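Endonuclease V isoform X2 (Ciona intestinalis, PDB 6OZI) probably cleaves inosine-containing nucleic acid in a metal-ion-dependent manner, as an endonuclease V whose eukaryotic forms act on RNA. Local coordinates at residues T221-R224 against I225-I229; C79-S83 against S84-F88; H206-S209 against L210-A214. The protein carries 1 engineered substitution. All blocks are in the same frame, centred on the assembly; numbering follows the deposited sequence.

Contact 1: residues T221-R224 against I225-I229. With nucleotides of chain D.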
# COMPACT_ATOMS: atom_id res chain seq x y z
N THR A 221 19.10 -0.98 10.50
CA THR A 221 18.33 -1.88 9.65
C THR A 221 17.60 -2.92 10.49
O THR A 221 18.23 -3.72 11.19
CB THR A 221 19.22 -2.56 8.62
OG1 THR A 221 19.70 -1.60 7.67
CG2 THR A 221 18.44 -3.64 7.88
N LYS A 222 16.27 -2.90 10.42
CA LYS A 222 15.44 -4.03 10.81
C LYS A 222 14.87 -4.74 9.59
O LYS A 222 15.01 -5.96 9.44
CB LYS A 222 14.30 -3.59 11.74
CG LYS A 222 14.74 -3.12 13.11
CD LYS A 222 13.56 -2.79 14.00
CE LYS A 222 14.03 -2.29 15.37
NZ LYS A 222 12.91 -1.76 16.21
N THR A 223 14.24 -3.98 8.69
CA THR A 223 13.82 -4.44 7.37
C THR A 223 14.63 -3.67 6.32
O THR A 223 15.58 -2.95 6.65
CB THR A 223 12.31 -4.25 7.21
OG1 THR A 223 11.98 -2.86 7.35
CG2 THR A 223 11.57 -5.05 8.28
N ARG A 224 14.25 -3.81 5.05
CA ARG A 224 15.06 -3.25 3.97
C ARG A 224 15.26 -1.75 4.13
O ARG A 224 16.37 -1.23 3.96
CB ARG A 224 14.43 -3.56 2.61
CG ARG A 224 15.25 -3.07 1.42
CD ARG A 224 14.54 -3.34 0.09
NE ARG A 224 15.27 -2.80 -1.06
CZ ARG A 224 14.90 -1.74 -1.77
NH1 ARG A 224 13.79 -1.09 -1.46
NH2 ARG A 224 15.63 -1.33 -2.79
N ILE A 225 14.18 -1.03 4.44
CA ILE A 225 14.24 0.42 4.60
C ILE A 225 14.66 0.72 6.04
O ILE A 225 13.90 0.42 6.97
CB ILE A 225 12.89 1.08 4.28
CG1 ILE A 225 12.37 0.58 2.93
CG2 ILE A 225 13.03 2.58 4.30
CD1 ILE A 225 13.30 0.81 1.78
N PRO A 226 15.83 1.33 6.26
CA PRO A 226 16.26 1.62 7.64
C PRO A 226 15.22 2.42 8.41
O PRO A 226 14.50 3.25 7.86
CB PRO A 226 17.55 2.42 7.43
CG PRO A 226 18.06 1.96 6.11
CD PRO A 226 16.83 1.73 5.27
N GLU A 227 15.18 2.17 9.72
CA GLU A 227 14.11 2.68 10.57
C GLU A 227 13.88 4.19 10.49
O GLU A 227 12.71 4.60 10.39
CB GLU A 227 14.37 2.24 12.02
CG GLU A 227 14.23 0.74 12.24
CD GLU A 227 12.84 0.23 11.91
OE1 GLU A 227 11.88 0.54 12.65
OE2 GLU A 227 12.69 -0.49 10.89
N PRO A 228 14.90 5.06 10.55
CA PRO A 228 14.60 6.51 10.50
C PRO A 228 13.95 6.94 9.19
O PRO A 228 13.01 7.75 9.19
CB PRO A 228 15.97 7.17 10.70
CG PRO A 228 16.83 6.10 11.31
CD PRO A 228 16.35 4.82 10.72
N ILE A 229 14.42 6.38 8.08
CA ILE A 229 13.79 6.64 6.79
C ILE A 229 12.36 6.13 6.78
O ILE A 229 11.43 6.84 6.38
CB ILE A 229 14.62 6.00 5.67
CG1 ILE A 229 15.98 6.69 5.58
CG2 ILE A 229 13.86 6.02 4.36
CD1 ILE A 229 16.94 5.98 4.70
P DA D 12 11.19 -5.57 3.78
OP1 DA D 12 12.50 -6.00 4.30
OP2 DA D 12 10.94 -4.15 3.44
O5' DA D 12 10.81 -6.45 2.50
C5' DA D 12 11.18 -7.82 2.45
C4' DA D 12 10.62 -8.47 1.21
O4' DA D 12 9.18 -8.50 1.31
C3' DA D 12 10.92 -7.75 -0.09
O3' DA D 12 12.12 -8.27 -0.66
C2' DA D 12 9.71 -8.09 -0.95
C1' DA D 12 8.59 -8.17 0.07
N9 DA D 12 7.85 -6.92 0.22
C8 DA D 12 8.19 -5.84 0.98
N7 DA D 12 7.33 -4.85 0.91
C5 DA D 12 6.37 -5.31 0.03
C6 DA D 12 5.19 -4.74 -0.48
N6 DA D 12 4.76 -3.53 -0.14
N1 DA D 12 4.47 -5.48 -1.34
C2 DA D 12 4.91 -6.70 -1.67
N3 DA D 12 6.00 -7.34 -1.27
C4 DA D 12 6.69 -6.59 -0.41
P DC D 11 7.52 -3.36 8.98
OP1 DC D 11 7.88 -3.77 10.36
OP2 DC D 11 7.68 -1.96 8.53
O5' DC D 11 8.38 -4.26 8.02
C5' DC D 11 8.15 -4.21 6.64
C4' DC D 11 8.12 -5.60 6.07
O4' DC D 11 6.76 -6.02 5.89
C3' DC D 11 8.76 -5.72 4.71
O3' DC D 11 10.11 -6.02 4.88
C2' DC D 11 8.01 -6.88 4.06
C1' DC D 11 6.64 -6.83 4.74
N1 DC D 11 5.54 -6.29 3.90
C2 DC D 11 4.94 -7.11 2.94
O2 DC D 11 5.38 -8.26 2.80
N3 DC D 11 3.92 -6.63 2.20
C4 DC D 11 3.48 -5.39 2.40
N4 DC D 11 2.46 -4.95 1.65
C5 DC D 11 4.07 -4.53 3.38
C6 DC D 11 5.08 -5.02 4.10
O HOH W 1 14.48 -1.13 9.10
O HOH W 2 11.52 -2.04 4.72
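Lys222 and Glu227 meet flank to flank, their side chains crossing at about a right angle: the aliphatic part of the lysine passes over the carboxylate, with Lys222 CB 3.6 Å from Glu227 OE2 and Lys222 CD 3.7 Å from Glu227 CD. Glu227 reaches this place by bending at its second torsion (chi2 -60°), whereas the lysine runs straight past it. The ammonium therefore lies beyond the carboxylate, Lys222 NZ standing 4.4 Å from Glu227 OE1, too far for a salt bridge; Glu227 OE2 forms one with Lys230 NZ instead, which is also hydrogen-bonded to Thr223 OG1. A water bridges the loop, accepting from Lys222 N and lying within hydrogen-bonding distance of both Ile225 O and Glu227 OE2. Arg224 and Ile225 are set obliquely, Ile225 CD1 coming 3.8 Å from Arg224 NH1 at a slant to the guanidinium plane. Residues 221-226 lie in the loop joining helix 210-219 to helix 227-243 of this RNase H-like fold, with Pro226 at the N-cap position and its CD 3.3 Å from Arg224 O. The loop also grips the DNA backbone of chain D: Arg224 N donates to OP1 of DA12 (2.9 Å, N-H...O 149°), while a second water accepts from Ile225 N, donates to OP2 of the same phosphate and is hydrogen-bonded to Thr223 OG1. Thr223 CG2 packs against the sugar-phosphate of DC11, 3.3 Å from its O5'. With CG anti to the backbone N (chi1 -177°) and the chain extended to NE, the Arg224 guanidinium is carried to the backbone carbonyls of Lys145, Lys198 and Pro199, which take its NE and NH2 hydrogens.

Contact 2: residues C79-S83 against S84-F88. With nucleotides of chain C; nucleotides of chain D.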
# COMPACT_ATOMS: atom_id res chain seq x y z
N CYS A 79 9.75 23.42 -6.08
CA CYS A 79 9.96 22.92 -7.43
C CYS A 79 9.62 21.43 -7.46
O CYS A 79 9.67 20.76 -6.43
CB CYS A 79 11.40 23.14 -7.91
SG CYS A 79 12.67 22.18 -7.10
N PRO A 80 9.27 20.90 -8.63
CA PRO A 80 8.95 19.47 -8.73
C PRO A 80 10.20 18.63 -8.59
O PRO A 80 11.32 19.12 -8.58
CB PRO A 80 8.33 19.33 -10.12
CG PRO A 80 8.09 20.73 -10.62
CD PRO A 80 9.07 21.60 -9.92
N TYR A 81 9.98 17.32 -8.50
CA TYR A 81 11.10 16.39 -8.51
C TYR A 81 11.71 16.34 -9.90
O TYR A 81 11.01 16.16 -10.90
CB TYR A 81 10.67 14.99 -8.09
CG TYR A 81 11.78 13.97 -8.28
CD1 TYR A 81 12.85 13.91 -7.38
CD2 TYR A 81 11.79 13.10 -9.36
CE1 TYR A 81 13.87 13.00 -7.54
CE2 TYR A 81 12.81 12.18 -9.54
CZ TYR A 81 13.85 12.13 -8.63
OH TYR A 81 14.88 11.22 -8.79
N LYS A 82 13.03 16.51 -9.94
CA LYS A 82 13.83 16.32 -11.15
C LYS A 82 15.11 15.64 -10.71
O LYS A 82 15.78 16.14 -9.81
CB LYS A 82 14.12 17.67 -11.81
CG LYS A 82 15.02 17.62 -13.02
CD LYS A 82 14.28 17.09 -14.22
CE LYS A 82 15.06 17.33 -15.51
NZ LYS A 82 14.35 16.74 -16.67
N SER A 83 15.42 14.48 -11.29
CA SER A 83 16.60 13.75 -10.87
C SER A 83 17.84 14.61 -11.07
O SER A 83 17.95 15.35 -12.05
CB SER A 83 16.74 12.42 -11.62
OG SER A 83 16.89 12.64 -13.01
N SER A 84 18.77 14.51 -10.11
CA SER A 84 19.99 15.30 -9.94
C SER A 84 19.71 16.66 -9.30
O SER A 84 20.67 17.39 -9.02
CB SER A 84 20.76 15.53 -11.26
OG SER A 84 21.24 14.30 -11.77
N TYR A 85 18.44 17.00 -9.00
CA TYR A 85 18.09 18.31 -8.43
C TYR A 85 17.13 18.18 -7.25
O TYR A 85 16.40 19.13 -6.94
CB TYR A 85 17.51 19.22 -9.50
CG TYR A 85 18.43 19.38 -10.68
CD1 TYR A 85 19.47 20.29 -10.65
CD2 TYR A 85 18.27 18.60 -11.83
CE1 TYR A 85 20.34 20.43 -11.73
CE2 TYR A 85 19.13 18.73 -12.91
CZ TYR A 85 20.16 19.64 -12.85
OH TYR A 85 21.01 19.78 -13.92
N LEU A 86 17.14 17.03 -6.56
CA LEU A 86 16.26 16.81 -5.42
C LEU A 86 16.50 17.83 -4.31
O LEU A 86 15.56 18.22 -3.59
CB LEU A 86 16.47 15.38 -4.90
CG LEU A 86 15.73 14.91 -3.65
CD1 LEU A 86 14.22 14.98 -3.87
CD2 LEU A 86 16.16 13.49 -3.27
N ALA A 87 17.76 18.26 -4.17
CA ALA A 87 18.14 19.15 -3.08
C ALA A 87 17.33 20.44 -3.11
O ALA A 87 16.85 20.90 -2.08
CB ALA A 87 19.64 19.45 -3.15
N PHE A 88 17.19 21.04 -4.29
CA PHE A 88 16.47 22.30 -4.37
C PHE A 88 15.00 22.12 -4.06
O PHE A 88 14.33 23.08 -3.67
CB PHE A 88 16.70 22.92 -5.75
CG PHE A 88 18.16 23.10 -6.08
CD1 PHE A 88 18.86 24.19 -5.58
CD2 PHE A 88 18.84 22.17 -6.85
CE1 PHE A 88 20.20 24.36 -5.86
CE2 PHE A 88 20.19 22.33 -7.13
CZ PHE A 88 20.87 23.43 -6.64
P A C 6 14.89 6.75 -4.34
OP1 A C 6 15.18 6.18 -3.00
OP2 A C 6 14.09 5.98 -5.32
O5' A C 6 14.19 8.16 -4.09
C5' A C 6 14.67 9.05 -3.10
C4' A C 6 13.77 10.25 -2.98
O4' A C 6 13.75 10.95 -4.25
C3' A C 6 12.31 9.92 -2.70
O3' A C 6 12.06 9.76 -1.32
C2' A C 6 11.57 11.10 -3.32
O2' A C 6 11.58 12.22 -2.46
C1' A C 6 12.45 11.42 -4.52
N9 A C 6 12.00 10.81 -5.79
C8 A C 6 12.66 9.86 -6.53
N7 A C 6 12.06 9.54 -7.65
C5 A C 6 10.93 10.35 -7.65
C6 A C 6 9.87 10.50 -8.57
N6 A C 6 9.77 9.81 -9.71
N1 A C 6 8.91 11.39 -8.27
C2 A C 6 9.00 12.09 -7.13
N3 A C 6 9.94 12.04 -6.19
C4 A C 6 10.89 11.14 -6.52
P DI C 5 15.75 8.28 -10.55
OP1 DI C 5 15.18 6.91 -10.81
OP2 DI C 5 14.71 9.36 -10.69
O5' DI C 5 16.51 8.32 -9.09
C5' DI C 5 17.10 7.16 -8.56
C4' DI C 5 17.39 7.37 -7.08
O4' DI C 5 18.48 8.57 -6.96
C3' DI C 5 16.32 7.74 -6.40
O3' DI C 5 16.29 7.12 -5.04
C2' DI C 5 16.41 9.27 -6.24
C1' DI C 5 17.93 9.55 -6.27
N9 DI C 5 18.15 10.85 -6.93
C8 DI C 5 17.85 11.43 -8.10
N7 DI C 5 18.35 12.68 -8.05
C5 DI C 5 18.94 12.86 -6.88
C6 DI C 5 19.66 14.06 -6.26
O6 DI C 5 19.78 15.07 -6.86
N1 DI C 5 20.20 13.95 -4.95
C2 DI C 5 20.06 12.73 -4.21
N3 DI C 5 19.36 11.60 -4.79
C4 DI C 5 18.81 11.71 -6.17
P DA D 20 7.66 18.65 -21.22
OP1 DA D 20 6.20 18.50 -21.06
OP2 DA D 20 8.22 19.08 -22.52
O5' DA D 20 8.23 19.66 -20.11
C5' DA D 20 7.90 21.04 -20.14
C4' DA D 20 8.50 21.75 -18.95
O4' DA D 20 8.32 20.92 -17.77
C3' DA D 20 10.00 21.99 -19.03
O3' DA D 20 10.27 23.24 -19.69
C2' DA D 20 10.41 22.06 -17.56
C1' DA D 20 9.41 21.11 -16.88
N9 DA D 20 9.99 19.81 -16.54
C8 DA D 20 11.13 19.26 -17.06
N7 DA D 20 11.43 18.08 -16.55
C5 DA D 20 10.41 17.85 -15.63
C6 DA D 20 10.14 16.77 -14.77
N6 DA D 20 10.91 15.68 -14.68
N1 DA D 20 9.04 16.86 -13.99
C2 DA D 20 8.26 17.95 -14.08
N3 DA D 20 8.42 19.02 -14.85
C4 DA D 20 9.52 18.91 -15.62
O HOH W 3 13.77 18.17 -7.50
O HOH W 4 19.65 12.64 -13.28
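The backbone folds through a type II beta turn from Lys82 to Tyr85, closed by Tyr85 N donating to Lys82 O (2.9 Å, N-H...O 144°), with Ser84 at positive phi, and passes into helix 86-104. Lys82 and Tyr85 lie side by side and point the same way, Lys82 CG 3.6 Å from Tyr85 CD2. Tyr85 OH is hydrogen-bonded to Asn13 OD1. The lysine bends at its second torsion (chi2 75°) and carries NZ to O2 of a cytosine base of the bound DNA, its strongest partner, and to N7 of DA20 of chain D at 3.2 Å. The Tyr81 ring lies over the base of A6 of chain C, the A6 C4 atom 3.3 Å above the ring plane and over its centre. Leu86 CD1 touches the edge of that ring, 3.9 Å from Tyr81 CD1, and OP2 of DI5 of chain C is at the edge too, accepting from Tyr81 OH. One water links Pro80 O, Lys82 N and, weakly, Tyr85 O; another, far from it, joins the hydroxyls of Ser83 and Ser84. The hypoxanthine base of DI5 is met by backbone amides of the turn and of the residue after it: Ser84 N donates almost straight to its N7 (2.8 Å, N-H...N 174°), and Leu86 N to its O6 at 3.3 Å. Backbone N-H donors thus meet two acceptors on the base, which fits recognition of a 6-oxopurine, since an amino group at that position could not accept; guanine offers both too, so these bonds alone would not exclude it.

Contact 3: residues H206-S209 against L210-A214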
# COMPACT_ATOMS: atom_id res chain seq x y z
N HIS A 206 27.76 13.90 4.25
CA HIS A 206 28.64 14.98 4.65
C HIS A 206 29.13 14.68 6.06
O HIS A 206 28.33 14.28 6.91
CB HIS A 206 27.90 16.32 4.59
CG HIS A 206 28.73 17.49 5.00
ND1 HIS A 206 30.03 17.68 4.57
CD2 HIS A 206 28.45 18.54 5.81
CE1 HIS A 206 30.51 18.79 5.09
NE2 HIS A 206 29.57 19.33 5.85
N LYS A 207 30.43 14.90 6.29
CA LYS A 207 31.06 14.68 7.60
C LYS A 207 31.05 13.21 8.03
O LYS A 207 30.97 12.90 9.22
CB LYS A 207 30.40 15.57 8.67
CG LYS A 207 30.48 17.06 8.37
CD LYS A 207 29.85 17.95 9.45
CE LYS A 207 30.60 18.00 10.74
NZ LYS A 207 30.03 19.07 11.61
N CYS A 208 31.18 12.30 7.07
CA CYS A 208 31.11 10.87 7.35
C CYS A 208 31.69 10.09 6.17
O CYS A 208 31.36 10.38 5.02
CB CYS A 208 29.66 10.45 7.61
SG CYS A 208 29.45 8.77 8.21
N SER A 209 32.54 9.11 6.46
CA SER A 209 33.08 8.28 5.39
C SER A 209 32.01 7.30 4.90
O SER A 209 31.06 6.96 5.62
CB SER A 209 34.32 7.52 5.85
OG SER A 209 33.98 6.46 6.74
N LEU A 210 32.19 6.82 3.67
CA LEU A 210 31.27 5.83 3.12
C LEU A 210 31.21 4.59 4.01
O LEU A 210 30.14 3.99 4.19
CB LEU A 210 31.70 5.46 1.70
CG LEU A 210 30.96 4.30 1.01
CD1 LEU A 210 29.45 4.50 1.01
CD2 LEU A 210 31.48 4.12 -0.40
N GLU A 211 32.35 4.21 4.59
CA GLU A 211 32.43 3.01 5.41
C GLU A 211 31.64 3.17 6.70
O GLU A 211 30.86 2.28 7.09
CB GLU A 211 33.90 2.73 5.72
CG GLU A 211 34.75 2.38 4.50
CD GLU A 211 35.20 3.55 3.62
OE1 GLU A 211 34.95 4.74 3.97
OE2 GLU A 211 35.85 3.26 2.58
N THR A 212 31.83 4.29 7.40
CA THR A 212 31.05 4.56 8.59
C THR A 212 29.57 4.73 8.24
O THR A 212 28.70 4.25 8.96
CB THR A 212 31.59 5.81 9.29
OG1 THR A 212 32.98 5.62 9.61
CG2 THR A 212 30.81 6.08 10.57
N ALA A 213 29.29 5.36 7.10
CA ALA A 213 27.91 5.47 6.63
C ALA A 213 27.26 4.10 6.53
O ALA A 213 26.16 3.88 7.05
CB ALA A 213 27.86 6.19 5.28
N ALA A 214 27.95 3.15 5.89
CA ALA A 214 27.39 1.80 5.75
C ALA A 214 27.19 1.14 7.11
O ALA A 214 26.17 0.47 7.33
CB ALA A 214 28.29 0.94 4.86
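Ser209 is the N-cap of helix 210-219, and the polar bonds start from it. Its OG accepts from Thr212 N in a nearly straight capping bond (3.1 Å, N-H...O 172°). The OG sits between the backbone N and the carbonyl carbon (chi1 73°), and this turns it back over the first turn of the helix to meet the Thr212 amide. A bond from Ser209 OG to Glu211 OE1 is weak at 3.4 Å and tentative, since the hydroxyl proton has a second acceptor nearby; the glutamate brings its carboxylate to the cap by bending at chi2.

Asp27 holds the cap from outside, with OD1 taking Ser209 N and OD2 bonding Thr212 OG1, so one carboxylate binds both residues of the capping bond, through other atoms. The apolar contact is of Cys208 SG with Ala213 CB, provisional because Cys208 has two conformers. Leu210 packs on Val185 and Lys188 of strand 184-190, and Ala213 rests on Ile141 of strand 140-144. The helical ladder of backbone bonds opens at the Ser209 carbonyl, where Ala213 N donates to Ser209 O at 2.8 Å, the C=O...N angle of 161° placing the nitrogen nearly in line with the carbonyl.

In the fold
All three contacts lie at helix starts: contact 2 leads into helix 86-104, contact 3 into helix 210-219 and contact 1 into helix 227-243, the last two helices being consecutive in the chain. Contacts 1 and 2 both touch nucleic acid, but on opposite sides of the chain's centre, their centres 24 Å apart. Contact 2 meets the deoxyinosine and following adenosine of chain C and also a base of chain D; contact 1 binds a phosphate of chain D. Contact 3 approaches the nucleic acid no closer than about 12 Å at nearest atoms. Its nearest atoms are about 7 Å from contact 1, without touching. A bound potassium lies about 6 Å from the Tyr81 side chain, and one lies about 9 Å from that of Arg224.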